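Local coordinates for gram-negative insecticidal protein (Chromobacterium piscinae, PDB 6FBM) that is an insecticidal toxin of the MACPF and beta-tripod families, probably acting by forming pores in target-cell membranes, at residues M326-E331 / D340-N345. Residues are numbered along the deposited sequence; the frame is centred on the assembly and turned at random.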
ATOM      1  N   MET A 326      13.523  50.895 -56.309  1.00 14.14           N
ATOM      2  CA  MET A 326      14.270  52.043 -55.824  1.00 14.36           C
ATOM      3  C   MET A 326      13.432  53.296 -56.001  1.00 13.65           C
ATOM      4  O   MET A 326      12.885  53.540 -57.068  1.00 14.15           O
ATOM      5  CB  MET A 326      15.593  52.163 -56.577  1.00 14.08           C
ATOM      6  CG  MET A 326      16.461  50.936 -56.473  1.00 13.64           C
ATOM      7  SD  MET A 326      16.998  50.514 -54.807  1.00 13.78           S
ATOM      8  CE  MET A 326      17.902  51.972 -54.334  1.00 14.18           C
ATOM      9  N   VAL A 327      13.290  54.045 -54.915  1.00 13.18           N
ATOM     10  CA  VAL A 327      12.471  55.245 -54.877  1.00 12.77           C
ATOM     11  C   VAL A 327      13.423  56.391 -54.567  1.00 12.81           C
ATOM     12  O   VAL A 327      14.367  56.244 -53.795  1.00 12.22           O
ATOM     13  CB  VAL A 327      11.357  55.120 -53.817  1.00 12.23           C
ATOM     14  CG1 VAL A 327      10.563  56.416 -53.692  1.00 11.85           C
ATOM     15  CG2 VAL A 327      10.459  53.923 -54.134  1.00 11.81           C
ATOM     16  N   LYS A 328      13.183  57.545 -55.186  1.00 13.77           N
ATOM     17  CA  LYS A 328      14.093  58.672 -55.061  1.00 13.85           C
ATOM     18  C   LYS A 328      13.942  59.333 -53.696  1.00 14.82           C
ATOM     19  O   LYS A 328      12.824  59.567 -53.220  1.00 15.58           O
ATOM     20  CB  LYS A 328      13.877  59.677 -56.165  1.00 13.84           C
ATOM     21  CG  LYS A 328      15.075  60.592 -56.398  1.00 13.95           C
ATOM     22  CD  LYS A 328      14.750  61.656 -57.412  1.00 13.77           C
ATOM     23  CE  LYS A 328      15.971  62.382 -57.838  1.00 14.26           C
ATOM     24  NZ  LYS A 328      15.722  63.242 -59.028  1.00 14.46           N
ATOM     25  N   ALA A 329      15.086  59.636 -53.076  1.00 15.23           N
ATOM     26  CA  ALA A 329      15.110  60.179 -51.742  1.00 15.94           C
ATOM     27  C   ALA A 329      15.929  61.473 -51.666  1.00 17.45           C
ATOM     28  O   ALA A 329      16.518  61.775 -50.625  1.00 21.46           O
ATOM     29  CB  ALA A 329      15.637  59.131 -50.777  1.00 15.43           C
ATOM     30  N   GLY A 330      15.963  62.239 -52.757  1.00 17.64           N
ATOM     31  CA  GLY A 330      16.541  63.580 -52.787  1.00 17.16           C
ATOM     32  C   GLY A 330      17.599  63.771 -53.871  1.00 17.98           C
ATOM     33  O   GLY A 330      18.240  62.816 -54.339  1.00 17.59           O
ATOM     34  N   GLU A 331      17.793  65.052 -54.225  1.00 18.57           N
ATOM     35  CA  GLU A 331      18.858  65.545 -55.076  1.00 19.23           C
ATOM     36  C   GLU A 331      19.547  66.687 -54.345  1.00 19.20           C
ATOM     37  O   GLU A 331      18.890  67.387 -53.573  1.00 16.72           O
ATOM     38  CB  GLU A 331      18.314  66.185 -56.337  1.00 21.64           C
ATOM     39  CG  GLU A 331      17.280  65.443 -57.110  1.00 24.98           C
ATOM     40  CD  GLU A 331      16.661  66.291 -58.210  1.00 27.39           C
ATOM     41  OE1 GLU A 331      16.048  67.339 -57.907  1.00 29.37           O
ATOM     42  OE2 GLU A 331      16.759  65.880 -59.378  1.00 33.56           O
ATOM     43  N   ASP A 340      26.394  66.758 -59.389  1.00 16.74           N
ATOM     44  CA  ASP A 340      25.014  66.420 -59.093  1.00 16.28           C
ATOM     45  C   ASP A 340      25.042  65.164 -58.203  1.00 15.14           C
ATOM     46  O   ASP A 340      25.884  64.287 -58.377  1.00 14.06           O
ATOM     47  CB  ASP A 340      24.238  66.090 -60.381  1.00 17.16           C
ATOM     48  CG  ASP A 340      24.002  67.290 -61.296  1.00 18.00           C
ATOM     49  OD1 ASP A 340      23.765  68.412 -60.807  1.00 17.86           O
ATOM     50  OD2 ASP A 340      23.988  67.063 -62.542  1.00 19.95           O
ATOM     51  N   LEU A 341      24.107  65.085 -57.263  1.00 14.21           N
ATOM     52  CA  LEU A 341      23.916  63.911 -56.422  1.00 13.81           C
ATOM     53  C   LEU A 341      22.443  63.600 -56.368  1.00 13.04           C
ATOM     54  O   LEU A 341      21.640  64.478 -56.103  1.00 12.31           O
ATOM     55  CB  LEU A 341      24.369  64.171 -54.985  1.00 14.00           C
ATOM     56  CG  LEU A 341      24.167  63.039 -53.981  1.00 14.16           C
ATOM     57  CD1 LEU A 341      24.957  61.811 -54.402  1.00 14.42           C
ATOM     58  CD2 LEU A 341      24.586  63.513 -52.604  1.00 14.64           C
ATOM     59  N   ALA A 342      22.100  62.345 -56.624  1.00 12.38           N
ATOM     60  CA  ALA A 342      20.788  61.846 -56.306  1.00 11.87           C
ATOM     61  C   ALA A 342      20.969  60.540 -55.506  1.00 11.57           C
ATOM     62  O   ALA A 342      21.931  59.770 -55.726  1.00 11.68           O
ATOM     63  CB  ALA A 342      19.989  61.622 -57.561  1.00 11.92           C
ATOM     64  N   VAL A 343      20.048  60.330 -54.564  1.00 10.29           N
ATOM     65  CA  VAL A 343      20.058  59.151 -53.738  1.00  9.89           C
ATOM     66  C   VAL A 343      18.716  58.485 -53.791  1.00  9.47           C
ATOM     67  O   VAL A 343      17.690  59.115 -54.036  1.00  9.60           O
ATOM     68  CB  VAL A 343      20.436  59.446 -52.278  1.00 10.14           C
ATOM     69  CG1 VAL A 343      21.893  59.890 -52.192  1.00 10.17           C
ATOM     70  CG2 VAL A 343      19.494  60.476 -51.643  1.00 10.13           C
ATOM     71  N   PHE A 344      18.738  57.183 -53.577  1.00  9.72           N
ATOM     72  CA  PHE A 344      17.558  56.361 -53.724  1.00  9.67           C
ATOM     73  C   PHE A 344      17.503  55.358 -52.572  1.00  9.74           C
ATOM     74  O   PHE A 344      18.511  54.731 -52.254  1.00 10.10           O
ATOM     75  CB  PHE A 344      17.564  55.640 -55.096  1.00  9.63           C
ATOM     76  CG  PHE A 344      17.464  56.563 -56.278  1.00  9.42           C
ATOM     77  CD1 PHE A 344      18.564  57.319 -56.703  1.00  9.43           C
ATOM     78  CD2 PHE A 344      16.287  56.666 -56.986  1.00  9.68           C
ATOM     79  CE1 PHE A 344      18.473  58.170 -57.774  1.00  9.63           C
ATOM     80  CE2 PHE A 344      16.185  57.510 -58.090  1.00  9.72           C
ATOM     81  CZ  PHE A 344      17.282  58.269 -58.486  1.00 10.02           C
ATOM     82  N   ASN A 345      16.327  55.246 -51.960  1.00  9.81           N
ATOM     83  CA  ASN A 345      16.018  54.206 -51.004  1.00  9.85           C
ATOM     84  C   ASN A 345      15.361  53.019 -51.695  1.00 10.35           C
ATOM     85  O   ASN A 345      14.562  53.207 -52.598  1.00  9.87           O
ATOM     86  CB  ASN A 345      15.038  54.710 -49.953  1.00  9.46           C
ATOM     87  CG  ASN A 345      15.612  55.785 -49.094  1.00  9.03           C
ATOM     88  OD1 ASN A 345      16.815  55.955 -49.015  1.00  8.33           O
ATOM     89  ND2 ASN A 345      14.746  56.523 -48.456  1.00  9.19           N
TER
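Lys328 sets CG anti to its backbone N (chi1 -159°), and Phe344 holds its CG anti to the carbonyl carbon; chi1 places each CG, and chi2 of Phe344 turns the ring so that one face meets Lys328 CG. The evidence for a CH-pi contact is that Lys328 CG stands 4.0 Å from the centroid of the Phe344 ring, 26° off its normal and displaced toward the rim. Beyond CG the lysine runs extended past the CB of Ala342, and NZ forms a salt bridge with Glu331 OE2 at 2.9 Å, meeting it from above the carboxylate plane. The carbonyls of His363 and Ala364 also accept from NZ, so several oxygens grip the ammonium. Met326, bent at chi2 and chi3, brings its CE to 3.8 Å from Phe344 CB, while Ala329 CB lies 3.6 Å from Asn345 ND2; Asn345 OD1 accepts from Gln357 NE2. Four backbone hydrogen bonds join the strands; Val327 N to Asn345 O (2.8 Å) is nearly straight, whereas the return bond from Asn345 N to Val327 O is bent to 134° at the hydrogen. Farther on, Ala329 N reaches Val343 O at 2.8 Å and Val343 N reaches Gly330 O at 3.1 Å. The register slips by one residue between the Lys328–Phe344 and Glu331–Ala342 pairs. Gly330, in this interval, has a positive phi, at which a CB would jam against Ala329 O. Within the chain, 326-331 is an outermost strand of a three-stranded antiparallel sheet completed by 358-360, and its pairing with 340-345 is a beta hairpin interrupted by a beta bulge.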